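Local structure of probable TonB-dependent siderophore receptor PiuA (5FP1) at residues 459-467 and 508-517. The protein probably takes part in the first step of iron uptake by binding iron-chelating siderophores, possibly ferric enterobactin, at the outer membrane. Sequence-based numbering, arbitrary orientation.
With C8E ((hydroxyethyloxy)tri(ethyloxy)octane), chain E.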
loop_
_atom_site.group_PDB
_atom_site.type_symbol
_atom_site.label_atom_id
_atom_site.label_comp_id
_atom_site.label_asym_id
_atom_site.label_seq_id
_atom_site.Cartn_x
_atom_site.Cartn_y
_atom_site.Cartn_z
ATOM N N TYR A 459 -19.711 22.487 11.600
ATOM C CA TYR A 459 -18.760 23.434 11.083
ATOM C C TYR A 459 -18.120 22.907 9.813
ATOM O O TYR A 459 -18.251 21.719 9.496
ATOM C CB TYR A 459 -17.707 23.759 12.148
ATOM C CG TYR A 459 -16.579 22.754 12.272
ATOM C CD1 TYR A 459 -16.755 21.571 12.972
ATOM C CD2 TYR A 459 -15.329 23.021 11.740
ATOM C CE1 TYR A 459 -15.726 20.643 13.096
ATOM C CE2 TYR A 459 -14.298 22.117 11.861
ATOM C CZ TYR A 459 -14.496 20.936 12.550
ATOM O OH TYR A 459 -13.451 20.058 12.694
ATOM N N THR A 460 -17.505 23.809 9.052
ATOM C CA THR A 460 -16.782 23.474 7.856
ATOM C C THR A 460 -15.303 23.806 8.046
ATOM O O THR A 460 -14.938 24.921 8.457
ATOM C CB THR A 460 -17.355 24.237 6.641
ATOM O OG1 THR A 460 -18.701 23.787 6.370
ATOM C CG2 THR A 460 -16.475 24.067 5.409
ATOM N N ALA A 461 -14.438 22.838 7.739
ATOM C CA ALA A 461 -12.997 23.074 7.716
ATOM C C ALA A 461 -12.528 23.114 6.283
ATOM O O ALA A 461 -12.953 22.296 5.446
ATOM C CB ALA A 461 -12.266 21.975 8.487
ATOM N N LYS A 462 -11.648 24.047 5.963
ATOM C CA LYS A 462 -11.155 24.132 4.596
ATOM C C LYS A 462 -9.669 24.478 4.577
ATOM O O LYS A 462 -9.221 25.380 5.272
ATOM C CB LYS A 462 -11.943 25.179 3.802
ATOM C CG LYS A 462 -11.488 25.281 2.361
ATOM C CD LYS A 462 -12.535 25.921 1.471
ATOM C CE LYS A 462 -12.669 27.398 1.739
ATOM N NZ LYS A 462 -13.450 28.041 0.638
ATOM N N ASN A 463 -8.911 23.766 3.772
ATOM C CA ASN A 463 -7.503 24.109 3.543
ATOM C C ASN A 463 -7.319 24.431 2.083
ATOM O O ASN A 463 -7.844 23.739 1.210
ATOM C CB ASN A 463 -6.626 22.926 3.895
ATOM C CG ASN A 463 -5.157 23.206 3.661
ATOM O OD1 ASN A 463 -4.621 22.893 2.604
ATOM N ND2 ASN A 463 -4.528 23.869 4.612
ATOM N N ASN A 464 -6.564 25.474 1.824
ATOM C CA ASN A 464 -6.069 25.778 0.497
ATOM C C ASN A 464 -4.559 25.862 0.617
ATOM O O ASN A 464 -4.044 26.591 1.463
ATOM C CB ASN A 464 -6.595 27.129 0.002
ATOM C CG ASN A 464 -8.055 27.059 -0.392
ATOM O OD1 ASN A 464 -8.401 26.664 -1.507
ATOM N ND2 ASN A 464 -8.910 27.379 0.537
ATOM N N SER A 465 -3.863 25.079 -0.199
ATOM C CA SER A 465 -2.395 25.029 -0.180
ATOM C C SER A 465 -1.962 25.061 -1.636
ATOM O O SER A 465 -2.639 24.530 -2.518
ATOM C CB SER A 465 -1.902 23.725 0.459
ATOM O OG SER A 465 -2.244 23.646 1.840
ATOM N N ASP A 466 -0.860 25.714 -1.915
ATOM C CA ASP A 466 -0.253 25.527 -3.197
ATOM C C ASP A 466 1.252 25.451 -2.999
ATOM O O ASP A 466 1.808 26.084 -2.105
ATOM C CB ASP A 466 -0.708 26.569 -4.190
ATOM C CG ASP A 466 0.018 27.817 -4.056
ATOM O OD1 ASP A 466 -0.234 28.501 -3.050
ATOM O OD2 ASP A 466 0.854 28.095 -4.942
ATOM N N PHE A 467 1.907 24.602 -3.764
ATOM C CA PHE A 467 3.296 24.285 -3.410
ATOM C C PHE A 467 4.041 23.837 -4.642
ATOM O O PHE A 467 3.451 23.340 -5.606
ATOM C CB PHE A 467 3.347 23.218 -2.296
ATOM C CG PHE A 467 2.416 22.049 -2.505
ATOM C CD1 PHE A 467 1.126 22.059 -1.993
ATOM C CD2 PHE A 467 2.848 20.914 -3.170
ATOM C CE1 PHE A 467 0.285 20.962 -2.165
ATOM C CE2 PHE A 467 2.008 19.831 -3.358
ATOM C CZ PHE A 467 0.719 19.856 -2.867
ATOM N N ILE A 508 -8.205 16.653 8.744
ATOM C CA ILE A 508 -8.397 18.079 8.904
ATOM C C ILE A 508 -9.427 18.337 10.008
ATOM O O ILE A 508 -10.383 17.545 10.225
ATOM C CB ILE A 508 -8.852 18.732 7.567
ATOM C CG1 ILE A 508 -8.806 20.269 7.659
ATOM C CG2 ILE A 508 -10.249 18.255 7.179
ATOM C CD1 ILE A 508 -8.994 20.986 6.335
ATOM N N ASN A 509 -9.211 19.429 10.731
ATOM C CA ASN A 509 -10.153 19.875 11.743
ATOM C C ASN A 509 -10.101 21.405 11.874
ATOM O O ASN A 509 -9.385 22.080 11.138
ATOM C CB ASN A 509 -9.927 19.151 13.072
ATOM C CG ASN A 509 -8.562 19.425 13.683
ATOM O OD1 ASN A 509 -8.106 20.537 13.714
ATOM N ND2 ASN A 509 -7.905 18.372 14.171
ATOM N N ALA A 510 -10.893 21.947 12.783
ATOM C CA ALA A 510 -10.995 23.413 12.917
ATOM C C ALA A 510 -9.635 24.018 13.176
ATOM O O ALA A 510 -9.369 25.121 12.745
ATOM C CB ALA A 510 -11.928 23.762 14.064
ATOM N N ASN A 511 -8.797 23.307 13.929
ATOM C CA ASN A 511 -7.568 23.888 14.440
ATOM C C ASN A 511 -6.324 23.711 13.553
ATOM O O ASN A 511 -5.352 24.419 13.746
ATOM C CB ASN A 511 -7.313 23.321 15.830
ATOM C CG ASN A 511 -8.518 23.505 16.726
ATOM O OD1 ASN A 511 -9.060 22.549 17.266
ATOM N ND2 ASN A 511 -8.994 24.744 16.814
ATOM N N ASN A 512 -6.361 22.794 12.586
ATOM C CA ASN A 512 -5.208 22.616 11.683
ATOM C C ASN A 512 -5.471 23.038 10.244
ATOM O O ASN A 512 -4.577 22.977 9.371
ATOM C CB ASN A 512 -4.682 21.170 11.756
ATOM C CG ASN A 512 -5.667 20.143 11.242
ATOM O OD1 ASN A 512 -6.665 20.462 10.590
ATOM N ND2 ASN A 512 -5.394 18.882 11.557
ATOM N N GLN A 513 -6.692 23.502 9.987
ATOM C CA GLN A 513 -7.130 23.757 8.618
ATOM C C GLN A 513 -6.333 24.847 7.934
ATOM O O GLN A 513 -6.260 24.862 6.722
ATOM C CB GLN A 513 -8.620 24.166 8.562
ATOM C CG GLN A 513 -8.945 25.532 9.186
ATOM C CD GLN A 513 -10.450 25.777 9.227
ATOM O OE1 GLN A 513 -11.110 25.796 8.198
ATOM N NE2 GLN A 513 -10.993 25.918 10.412
ATOM N N MET A 514 -5.742 25.758 8.704
ATOM C CA MET A 514 -5.001 26.874 8.119
ATOM C C MET A 514 -3.495 26.562 8.019
ATOM O O MET A 514 -2.735 27.370 7.513
ATOM C CB MET A 514 -5.225 28.172 8.934
ATOM C CG MET A 514 -4.549 28.223 10.281
ATOM S SD MET A 514 -4.959 26.928 11.469
ATOM C CE MET A 514 -6.653 27.359 11.921
ATOM N N ILE A 515 -3.064 25.394 8.477
ATOM C CA ILE A 515 -1.631 25.106 8.553
ATOM C C ILE A 515 -1.086 24.788 7.153
ATOM O O ILE A 515 -1.757 24.131 6.328
ATOM C CB ILE A 515 -1.349 23.956 9.547
ATOM C CG1 ILE A 515 -1.972 24.246 10.922
ATOM C CG2 ILE A 515 0.145 23.731 9.724
ATOM C CD1 ILE A 515 -1.319 25.395 11.667
ATOM N N ASP A 516 0.121 25.275 6.867
ATOM C CA ASP A 516 0.783 25.026 5.591
ATOM C C ASP A 516 1.205 23.540 5.513
ATOM O O ASP A 516 1.253 22.839 6.526
ATOM C CB ASP A 516 2.067 25.862 5.451
ATOM C CG ASP A 516 1.806 27.358 5.237
ATOM O OD1 ASP A 516 0.807 27.744 4.617
ATOM O OD2 ASP A 516 2.650 28.139 5.674
ATOM N N PRO A 517 1.527 23.069 4.319
ATOM C CA PRO A 517 1.862 21.646 4.179
ATOM C C PRO A 517 3.119 21.213 4.901
ATOM O O PRO A 517 4.054 22.002 5.077
ATOM C CB PRO A 517 2.071 21.473 2.673
ATOM C CG PRO A 517 1.322 22.587 2.038
ATOM C CD PRO A 517 1.352 23.735 3.018
HETATM C C1 C8E E . 6.079 23.688 -13.911
HETATM C C2 C8E E . 5.725 24.524 -12.701
HETATM C C3 C8E E . 6.460 25.851 -12.747
HETATM C C4 C8E E . 6.800 26.387 -11.358
HETATM C C5 C8E E . 5.796 27.438 -10.896
HETATM C C6 C8E E . 6.431 28.467 -9.963
HETATM C C7 C8E E . 5.377 29.422 -9.402
HETATM C C8 C8E E . 5.543 29.664 -7.902
HETATM O O9 C8E E . 4.317 29.372 -7.224
HETATM C C10 C8E E . 4.338 29.752 -5.843
HETATM C C11 C8E E . 3.934 28.563 -4.967
HETATM O O12 C8E E . 4.214 28.778 -3.576
HETATM C C13 C8E E . 5.524 29.284 -3.297
HETATM C C14 C8E E . 6.605 28.417 -3.941
HETATM O O15 C8E E . 7.879 29.061 -3.872
HETATM C C16 C8E E . 8.166 29.870 -5.011
HETATM C C17 C8E E . 9.390 29.317 -5.728
HETATM O O18 C8E E . 9.362 29.723 -7.094
HETATM C C19 C8E E . 9.984 28.750 -7.930
HETATM C C20 C8E E . 10.034 29.252 -9.366
HETATM O O21 C8E E . 10.320 28.146 -10.230
HETATM O O HOH W 1 -13.788 26.526 6.585
HETATM O O HOH W 2 -10.715 27.694 6.324
HETATM O O HOH W 3 -5.955 27.067 4.254
HETATM O O HOH W 4 -1.626 22.177 4.357
#
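The loop 508-517 runs alongside strand 459-467, with A461 closest to A510 and N463 closest to Q513, and makes no backbone-to-backbone hydrogen bond with it. Side-chain amides bridge the two instead. K462 N donates to Q513 OE1 at 2.9 Å, with a nearly straight N-H...O angle of 166°. Q513 CG lies between its backbone N and carbonyl carbon (chi1 68°), and the chain then extends, which brings the amide to the strand. The other end of that amide is held as well, since Q513 NE2 donates to A510 O at 3.0 Å. Both bonds together fix the rotation of the amide. Two waters also lie between Q513 OE1 and the strand carbonyls of T460 and K462.

N463 reaches the other way. Its ND2 donates to Q513 O at 2.9 Å, from above that carbonyl plane, and only weakly to I515 O. S465 OG donates to N463 OD1 at 2.6 Å, in the carbonyl plane and on a lone pair, so the N463 amide is gripped at both ends. A water joins S465 OG to I515 O.

Apolar side chains complete the contact. I508 CD1 lies 3.9 Å from N463 CB, and P517 CG sits 4.1 Å from F467 CD1. At the start of the strand segment, Y459 CE2 meets A510 CB at 3.6 Å. N509 OD1 accepts from N511 N, an Asx turn.

Strand 459-476 belongs to the TonB-dependent receptor barrel. It pairs with strands 433-450 and 482-493. Segment 508-517 ends the loop joining strand 482-493 to strand 518-531. N509 ND2 and D516 O are hydrogen-bonded to Y559 OH and N561 ND2 of strand 558-575.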